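PDB 1O5H: formiminotetrahydrofolate cyclodeaminase from Thermotoga maritima, which probably catalyses the cyclising deamination of 5-formiminotetrahydrofolate to 5,10-methenyltetrahydrofolate, with release of ammonia. Local coordinates for residues Lys31-Gly36 against Ala95-Met100; Glu76-Ala81 against Lys129-Glu134; Lys137-Gly142 against Ser148-Ala153. One frame throughout, in Å; residues are numbered along the deposited sequence.

Contact 1: Lys31-Gly36 against Ala95-Met100; sequences KPTPGG and AFEKVM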
loop_
_atom_site.group_PDB
_atom_site.type_symbol
_atom_site.label_atom_id
_atom_site.label_comp_id
_atom_site.label_asym_id
_atom_site.label_seq_id
_atom_site.Cartn_x
_atom_site.Cartn_y
_atom_site.Cartn_z
ATOM N N LYS A 31 10.703 -6.120 17.074
ATOM C CA LYS A 31 10.418 -7.532 16.956
ATOM C C LYS A 31 10.313 -7.837 15.452
ATOM O O LYS A 31 9.970 -6.958 14.667
ATOM C CB LYS A 31 9.102 -7.851 17.672
ATOM N N PRO A 32 10.609 -9.059 15.023
ATOM C CA PRO A 32 10.443 -9.386 13.621
ATOM C C PRO A 32 9.068 -9.975 13.276
ATOM O O PRO A 32 8.917 -10.449 12.158
ATOM C CB PRO A 32 11.517 -10.454 13.409
ATOM C CG PRO A 32 11.549 -11.205 14.710
ATOM C CD PRO A 32 11.122 -10.216 15.791
ATOM N N THR A 33 8.093 -9.951 14.204
ATOM C CA THR A 33 6.847 -10.756 14.076
ATOM C C THR A 33 6.070 -10.329 12.858
ATOM O O THR A 33 5.977 -11.155 11.945
ATOM C CB THR A 33 5.915 -10.797 15.362
ATOM O OG1 THR A 33 6.650 -11.244 16.514
ATOM C CG2 THR A 33 4.789 -11.869 15.228
ATOM N N PRO A 34 5.517 -9.094 12.803
ATOM C CA PRO A 34 4.874 -8.615 11.553
ATOM C C PRO A 34 5.909 -7.876 10.698
ATOM O O PRO A 34 6.375 -6.802 11.062
ATOM C CB PRO A 34 3.753 -7.698 12.048
ATOM C CG PRO A 34 4.124 -7.357 13.486
ATOM C CD PRO A 34 5.423 -8.077 13.873
ATOM N N GLY A 35 6.309 -8.496 9.595
ATOM C CA GLY A 35 7.285 -7.905 8.679
ATOM C C GLY A 35 6.628 -7.389 7.410
ATOM O O GLY A 35 5.392 -7.274 7.327
ATOM N N GLY A 36 7.459 -7.078 6.419
ATOM C CA GLY A 36 6.986 -6.514 5.165
ATOM C C GLY A 36 5.863 -7.318 4.552
ATOM O O GLY A 36 4.783 -6.769 4.257
ATOM N N ALA A 95 5.009 -18.389 9.896
ATOM C CA ALA A 95 6.030 -19.000 9.066
ATOM C C ALA A 95 7.408 -18.538 9.490
ATOM O O ALA A 95 8.353 -19.333 9.501
ATOM C CB ALA A 95 5.786 -18.695 7.608
ATOM N N PHE A 96 7.509 -17.262 9.856
ATOM C CA PHE A 96 8.782 -16.680 10.281
ATOM C C PHE A 96 9.245 -17.258 11.594
ATOM O O PHE A 96 10.422 -17.510 11.761
ATOM C CB PHE A 96 8.709 -15.162 10.414
ATOM C CG PHE A 96 10.052 -14.507 10.607
ATOM C CD1 PHE A 96 10.733 -14.615 11.833
ATOM C CD2 PHE A 96 10.642 -13.772 9.554
ATOM C CE1 PHE A 96 11.989 -14.014 12.014
ATOM C CE2 PHE A 96 11.901 -13.149 9.717
ATOM C CZ PHE A 96 12.575 -13.273 10.954
ATOM N N GLU A 97 8.320 -17.441 12.532
ATOM C CA GLU A 97 8.650 -18.056 13.820
ATOM C C GLU A 97 9.205 -19.437 13.599
ATOM O O GLU A 97 10.267 -19.761 14.099
ATOM C CB GLU A 97 7.430 -18.181 14.738
ATOM C CG GLU A 97 6.657 -16.893 14.984
ATOM C CD GLU A 97 7.362 -15.901 15.903
ATOM O OE1 GLU A 97 8.470 -16.203 16.400
ATOM O OE2 GLU A 97 6.788 -14.807 16.131
ATOM N N LYS A 98 8.471 -20.245 12.849
ATOM C CA LYS A 98 8.872 -21.598 12.532
ATOM C C LYS A 98 10.262 -21.701 11.873
ATOM O O LYS A 98 11.063 -22.529 12.276
ATOM C CB LYS A 98 7.804 -22.236 11.671
ATOM C CG LYS A 98 7.890 -23.715 11.622
ATOM C CD LYS A 98 6.957 -24.287 10.575
ATOM C CE LYS A 98 7.006 -25.812 10.604
ATOM N NZ LYS A 98 5.957 -26.419 9.740
ATOM N N VAL A 99 10.557 -20.859 10.884
ATOM C CA VAL A 99 11.907 -20.811 10.282
ATOM C C VAL A 99 12.990 -20.418 11.302
ATOM O O VAL A 99 13.973 -21.136 11.466
ATOM C CB VAL A 99 11.971 -19.882 9.036
ATOM C CG1 VAL A 99 13.421 -19.476 8.692
ATOM C CG2 VAL A 99 11.307 -20.551 7.845
HETATM N N MSE A 100 12.806 -19.284 11.983
HETATM C CA MSE A 100 13.754 -18.823 12.997
HETATM C C MSE A 100 13.924 -19.908 14.051
HETATM O O MSE A 100 15.057 -20.211 14.432
HETATM C CB MSE A 100 13.312 -17.481 13.602
HETATM C CG MSE A 100 14.194 -16.915 14.718
HETATM SE SE MSE A 100 13.506 -17.266 16.575
HETATM C CE MSE A 100 14.995 -18.546 17.407
#

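Contact 2: Glu76-Ala81 against Lys129-Glu134; sequences EAMEEA and KDLAHE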
loop_
_atom_site.group_PDB
_atom_site.type_symbol
_atom_site.label_atom_id
_atom_site.label_comp_id
_atom_site.label_asym_id
_atom_site.label_seq_id
_atom_site.Cartn_x
_atom_site.Cartn_y
_atom_site.Cartn_z
ATOM N N GLU A 76 -18.491 -10.299 -3.762
ATOM C CA GLU A 76 -18.312 -11.577 -3.077
ATOM C C GLU A 76 -16.856 -12.039 -3.112
ATOM O O GLU A 76 -16.338 -12.496 -2.095
ATOM C CB GLU A 76 -19.279 -12.637 -3.646
ATOM C CG GLU A 76 -18.867 -14.094 -3.445
ATOM C CD GLU A 76 -19.204 -14.645 -2.072
ATOM O OE1 GLU A 76 -20.231 -15.364 -1.960
ATOM O OE2 GLU A 76 -18.439 -14.368 -1.115
ATOM N N ALA A 77 -16.199 -11.900 -4.263
ATOM C CA ALA A 77 -14.783 -12.277 -4.390
ATOM C C ALA A 77 -13.845 -11.406 -3.544
ATOM O O ALA A 77 -12.872 -11.895 -2.958
ATOM C CB ALA A 77 -14.341 -12.271 -5.849
HETATM N N MSE A 78 -14.142 -10.116 -3.482
HETATM C CA MSE A 78 -13.324 -9.203 -2.709
HETATM C C MSE A 78 -13.539 -9.425 -1.223
HETATM O O MSE A 78 -12.670 -9.148 -0.399
HETATM C CB MSE A 78 -13.616 -7.759 -3.099
HETATM C CG MSE A 78 -13.214 -7.427 -4.529
HETATM SE SE MSE A 78 -11.356 -7.928 -4.977
HETATM C CE MSE A 78 -11.497 -9.846 -5.389
ATOM N N GLU A 79 -14.706 -9.932 -0.880
ATOM C CA GLU A 79 -14.973 -10.278 0.493
ATOM C C GLU A 79 -14.104 -11.460 0.890
ATOM O O GLU A 79 -13.497 -11.469 1.968
ATOM C CB GLU A 79 -16.452 -10.600 0.673
ATOM C CG GLU A 79 -17.338 -9.367 0.799
ATOM C CD GLU A 79 -17.076 -8.578 2.075
ATOM O OE1 GLU A 79 -16.318 -9.065 2.953
ATOM O OE2 GLU A 79 -17.629 -7.469 2.207
ATOM N N GLU A 80 -14.041 -12.448 -0.001
ATOM C CA GLU A 80 -13.338 -13.696 0.268
ATOM C C GLU A 80 -11.832 -13.458 0.191
ATOM O O GLU A 80 -11.062 -14.099 0.916
ATOM C CB GLU A 80 -13.790 -14.809 -0.689
ATOM N N ALA A 81 -11.409 -12.525 -0.662
ATOM C CA ALA A 81 -9.981 -12.231 -0.790
ATOM C C ALA A 81 -9.420 -11.582 0.475
ATOM O O ALA A 81 -8.313 -11.884 0.901
ATOM C CB ALA A 81 -9.720 -11.376 -1.971
ATOM N N LYS A 129 -2.892 -11.333 -8.133
ATOM C CA LYS A 129 -3.298 -11.633 -9.501
ATOM C C LYS A 129 -4.841 -11.584 -9.659
ATOM O O LYS A 129 -5.363 -11.030 -10.634
ATOM C CB LYS A 129 -2.744 -12.991 -9.943
ATOM C CG LYS A 129 -3.122 -13.469 -11.353
ATOM C CD LYS A 129 -4.472 -14.166 -11.407
ATOM C CE LYS A 129 -4.549 -15.452 -10.579
ATOM N NZ LYS A 129 -3.473 -16.437 -10.885
ATOM N N ASP A 130 -5.571 -12.148 -8.705
ATOM C CA ASP A 130 -7.024 -12.082 -8.779
ATOM C C ASP A 130 -7.494 -10.653 -8.703
ATOM O O ASP A 130 -8.346 -10.260 -9.464
ATOM C CB ASP A 130 -7.663 -12.885 -7.662
ATOM C CG ASP A 130 -7.459 -14.368 -7.836
ATOM O OD1 ASP A 130 -7.286 -14.801 -9.007
ATOM O OD2 ASP A 130 -7.464 -15.166 -6.868
ATOM N N LEU A 131 -6.928 -9.876 -7.782
ATOM C CA LEU A 131 -7.353 -8.505 -7.601
ATOM C C LEU A 131 -7.123 -7.754 -8.881
ATOM O O LEU A 131 -7.991 -7.025 -9.330
ATOM C CB LEU A 131 -6.604 -7.850 -6.446
ATOM C CG LEU A 131 -6.827 -6.345 -6.262
ATOM C CD1 LEU A 131 -8.292 -6.053 -6.022
ATOM C CD2 LEU A 131 -5.983 -5.768 -5.121
ATOM N N ALA A 132 -5.968 -7.961 -9.493
ATOM C CA ALA A 132 -5.641 -7.234 -10.713
ATOM C C ALA A 132 -6.688 -7.494 -11.772
ATOM O O ALA A 132 -7.197 -6.569 -12.345
ATOM C CB ALA A 132 -4.278 -7.617 -11.213
ATOM N N HIS A 133 -7.027 -8.753 -12.011
ATOM C CA HIS A 133 -8.023 -9.098 -13.027
ATOM C C HIS A 133 -9.362 -8.430 -12.761
ATOM O O HIS A 133 -10.054 -8.029 -13.705
ATOM C CB HIS A 133 -8.207 -10.618 -13.196
ATOM C CG HIS A 133 -7.185 -11.258 -14.095
ATOM N ND1 HIS A 133 -7.157 -11.056 -15.460
ATOM C CD2 HIS A 133 -6.153 -12.096 -13.822
ATOM C CE1 HIS A 133 -6.152 -11.737 -15.988
ATOM N NE2 HIS A 133 -5.526 -12.376 -15.016
ATOM N N GLU A 134 -9.732 -8.280 -11.494
ATOM C CA GLU A 134 -10.989 -7.627 -11.184
ATOM C C GLU A 134 -10.906 -6.130 -11.424
ATOM O O GLU A 134 -11.880 -5.503 -11.879
ATOM C CB GLU A 134 -11.428 -7.902 -9.753
ATOM C CG GLU A 134 -11.556 -9.379 -9.375
ATOM C CD GLU A 134 -12.667 -10.127 -10.093
ATOM O OE1 GLU A 134 -12.991 -9.818 -11.256
ATOM O OE2 GLU A 134 -13.215 -11.065 -9.490
#

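Contact 3: Lys137-Gly142 against Ser148-Ala153; sequences KLAEFG and SDTLNA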
loop_
_atom_site.group_PDB
_atom_site.type_symbol
_atom_site.label_atom_id
_atom_site.label_comp_id
_atom_site.label_asym_id
_atom_site.label_seq_id
_atom_site.Cartn_x
_atom_site.Cartn_y
_atom_site.Cartn_z
ATOM N N LYS A 137 -11.567 -5.532 -14.904
ATOM C CA LYS A 137 -12.997 -5.521 -15.175
ATOM C C LYS A 137 -13.611 -4.234 -14.658
ATOM O O LYS A 137 -14.395 -3.605 -15.360
ATOM C CB LYS A 137 -13.691 -6.763 -14.614
ATOM C CG LYS A 137 -13.476 -7.988 -15.506
ATOM C CD LYS A 137 -13.772 -9.319 -14.815
ATOM C CE LYS A 137 -13.362 -10.471 -15.715
ATOM N NZ LYS A 137 -14.117 -11.714 -15.419
ATOM N N LEU A 138 -13.213 -3.797 -13.466
ATOM C CA LEU A 138 -13.778 -2.562 -12.930
ATOM C C LEU A 138 -13.402 -1.313 -13.761
ATOM O O LEU A 138 -14.238 -0.456 -14.029
ATOM C CB LEU A 138 -13.372 -2.383 -11.477
ATOM C CG LEU A 138 -13.949 -3.403 -10.499
ATOM C CD1 LEU A 138 -13.343 -3.208 -9.142
ATOM C CD2 LEU A 138 -15.454 -3.311 -10.397
ATOM N N ALA A 139 -12.142 -1.217 -14.180
ATOM C CA ALA A 139 -11.736 -0.132 -15.048
ATOM C C ALA A 139 -12.665 -0.031 -16.233
ATOM O O ALA A 139 -12.988 1.075 -16.677
ATOM C CB ALA A 139 -10.324 -0.338 -15.539
ATOM N N GLU A 140 -13.105 -1.172 -16.754
ATOM C CA GLU A 140 -13.791 -1.154 -18.038
ATOM C C GLU A 140 -15.296 -1.020 -17.897
ATOM O O GLU A 140 -15.910 -0.247 -18.593
ATOM C CB GLU A 140 -13.427 -2.395 -18.850
ATOM C CG GLU A 140 -13.849 -2.328 -20.307
ATOM C CD GLU A 140 -13.564 -3.627 -21.044
ATOM O OE1 GLU A 140 -12.737 -4.441 -20.540
ATOM O OE2 GLU A 140 -14.173 -3.827 -22.128
ATOM N N PHE A 141 -15.869 -1.765 -16.960
ATOM C CA PHE A 141 -17.320 -1.882 -16.805
ATOM C C PHE A 141 -17.844 -1.277 -15.522
ATOM O O PHE A 141 -19.031 -1.196 -15.327
ATOM C CB PHE A 141 -17.729 -3.346 -16.842
ATOM C CG PHE A 141 -17.323 -4.050 -18.096
ATOM C CD1 PHE A 141 -17.907 -3.712 -19.326
ATOM C CD2 PHE A 141 -16.361 -5.061 -18.056
ATOM C CE1 PHE A 141 -17.536 -4.372 -20.503
ATOM C CE2 PHE A 141 -15.974 -5.739 -19.224
ATOM C CZ PHE A 141 -16.562 -5.398 -20.454
ATOM N N GLY A 142 -16.961 -0.849 -14.637
ATOM C CA GLY A 142 -17.385 -0.292 -13.361
ATOM C C GLY A 142 -17.807 1.148 -13.487
ATOM O O GLY A 142 -17.684 1.759 -14.556
ATOM N N SER A 148 -10.983 6.856 -10.029
ATOM C CA SER A 148 -9.900 7.173 -9.108
ATOM C C SER A 148 -9.685 6.017 -8.124
ATOM O O SER A 148 -8.563 5.542 -7.936
ATOM C CB SER A 148 -10.184 8.471 -8.366
ATOM O OG SER A 148 -10.871 8.209 -7.166
ATOM N N ASP A 149 -10.763 5.529 -7.519
ATOM C CA ASP A 149 -10.616 4.461 -6.540
ATOM C C ASP A 149 -10.109 3.170 -7.150
ATOM O O ASP A 149 -9.334 2.456 -6.539
ATOM C CB ASP A 149 -11.901 4.236 -5.788
ATOM C CG ASP A 149 -12.238 5.380 -4.895
ATOM O OD1 ASP A 149 -11.307 5.917 -4.256
ATOM O OD2 ASP A 149 -13.402 5.814 -4.761
ATOM N N THR A 150 -10.531 2.872 -8.358
ATOM C CA THR A 150 -9.972 1.736 -9.063
ATOM C C THR A 150 -8.478 1.902 -9.281
ATOM O O THR A 150 -7.709 0.970 -9.027
ATOM C CB THR A 150 -10.658 1.599 -10.394
ATOM O OG1 THR A 150 -12.057 1.376 -10.156
ATOM C CG2 THR A 150 -10.167 0.343 -11.117
ATOM N N LEU A 151 -8.075 3.081 -9.757
ATOM C CA LEU A 151 -6.682 3.353 -10.056
ATOM C C LEU A 151 -5.892 3.207 -8.784
ATOM O O LEU A 151 -4.863 2.554 -8.755
ATOM C CB LEU A 151 -6.511 4.762 -10.588
ATOM C CG LEU A 151 -5.778 4.900 -11.916
ATOM C CD1 LEU A 151 -5.473 6.334 -12.121
ATOM C CD2 LEU A 151 -4.491 4.047 -12.007
ATOM N N ASN A 152 -6.406 3.789 -7.717
ATOM C CA ASN A 152 -5.739 3.727 -6.456
ATOM C C ASN A 152 -5.519 2.291 -6.119
ATOM O O ASN A 152 -4.426 1.911 -5.681
ATOM C CB ASN A 152 -6.586 4.400 -5.385
ATOM C CG ASN A 152 -6.560 5.897 -5.493
ATOM O OD1 ASN A 152 -5.853 6.469 -6.344
ATOM N ND2 ASN A 152 -7.294 6.550 -4.616
ATOM N N ALA A 153 -6.547 1.476 -6.338
ATOM C CA ALA A 153 -6.433 0.077 -5.981
ATOM C C ALA A 153 -5.416 -0.620 -6.875
ATOM O O ALA A 153 -4.673 -1.482 -6.409
ATOM C CB ALA A 153 -7.742 -0.599 -6.015
#

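Contact 1: Lys31-Gly36 against Ala95-Met100
P32 and F96 meet at the surface of the chain, where the proline ring lies over the CE1-CZ side of the phenyl ring. P32 CB is 3.9 Å from F96 CE1 and equally far from F96 CZ, and P32 CG reaches the same CE1 atom, with the two side chains crossing at about a right angle. The aromatic ring gets there because F96 CG is anti to the backbone N (chi1 -170°), which carries it off the helix toward the loop. The carbonyl oxygen of P32 stands over the same face of the ring, bringing loop backbone as well as side chain to it. Beside this pair, T33 and E97 meet at an oblique angle. The E97 chain bends at chi2 (-73°) and brings its carboxylate toward the loop, leaving OE2 3.6 Å from T33 OG1 and 3.7 Å from T33 CG2; no hydrogen bond crosses the contact. The loop 31-36 leads from helix 20-28 into helix 36-56, with G35 as the N-cap residue, and here it rests on the C-terminal end of helix 68-100. P34 packs back on M26 and V27 of helix 20-28, V99 faces helix 107-141, and G36 N is hydrogen-bonded to D149 of the second subunit.

Contact 2: Glu76-Ala81 against Lys129-Glu134
Helix segments 76-81 and 129-134 run nearly antiparallel, their axes 11.1 Å apart at closest approach with a crossing angle of -157°, and M78 and L131 come nearest in backbone register. At this separation the gap is bridged mainly by M78, L131 and E134. Selenomethionine M78 does most of this work: its chain bends at both chi2 (-51°) and chi3 (82°), so that the selenium and the terminal methyl face the partner helix at different points. The SE atom of M78 is 3.7 Å from L131 CD1, the two side chains crossing at about a right angle. M78 CE instead lies 4.0 Å from E134 CG, against the aliphatic part of the glutamate. Next to M78 in sequence, A77 places CB 4.0 Å from E134 OE2. OE1 of E134 forms a salt bridge with R73, a residue of helix 68-100 itself, which ties the same two helices just outside the segments. L131 also packs on A47 and A51 of helix 36-56 and on C157 of helix 147-172. With no hydrogen bond between the segments, the contact depends on van der Waals packing, and pairing with R73 probably lowers the cost of burying the carboxylate.

Contact 3: Lys137-Gly142 against Ser148-Ala153
T150 supplies the touching atoms of segment 148-153 and meets L138 and A139 by van der Waals contact alone. Its OG1 lies 4.2 Å from L138 CB, while CG2 comes 4.0 Å from the backbone N of A139 and stands 4.5 Å from A139 CB. The two branches divide the work because CG2 is anti to the backbone N of T150 and OG1 is anti to its carbonyl carbon (chi1 -61°), which turns the hydroxyl to L138 and the methyl to A139. Further apolar packing surrounds these residues: L138 touches A51 of helix 36-56 and I74 of helix 68-100, A139 lies on M205 of helix 178-206, and T150 on L135, V54 and L206. No hydrogen bond joins the two segments; those described here lie within a helix or at the subunit interface. G142 N still bonds to L138 O, closing the last turn before the chain leaves the helix. On the other segment, D149 OD1 accepts a bond from G36 N of the second subunit, and N152 ND2 is bonded to N167 OD1 of that subunit. The arrangement is that of a helical hairpin, in which helices 107-141 and 147-172 run in opposite senses on either side of a short connection within an all-helical fold.

In the fold
The three contacts are spread along a chain of long helices without strands. Contacts 1 and 2 share helix 68-100 but lie on opposite sides of the chain's centre, their centres 26 Å apart, and their segments alternate along the sequence. Contacts 2 and 3 follow in series on helix 107-141, with centres 13 Å apart and adjoining segments. Contacts 1 and 3 are the most distant, at 34 Å between centres, yet they are linked through the dimer: D149 in contact 3 of one subunit bonds to G36 in contact 1 of the other. Assembly thus brings together regions that lie far apart within one chain, coupling the loop before helix 36-56 to helix 147-172.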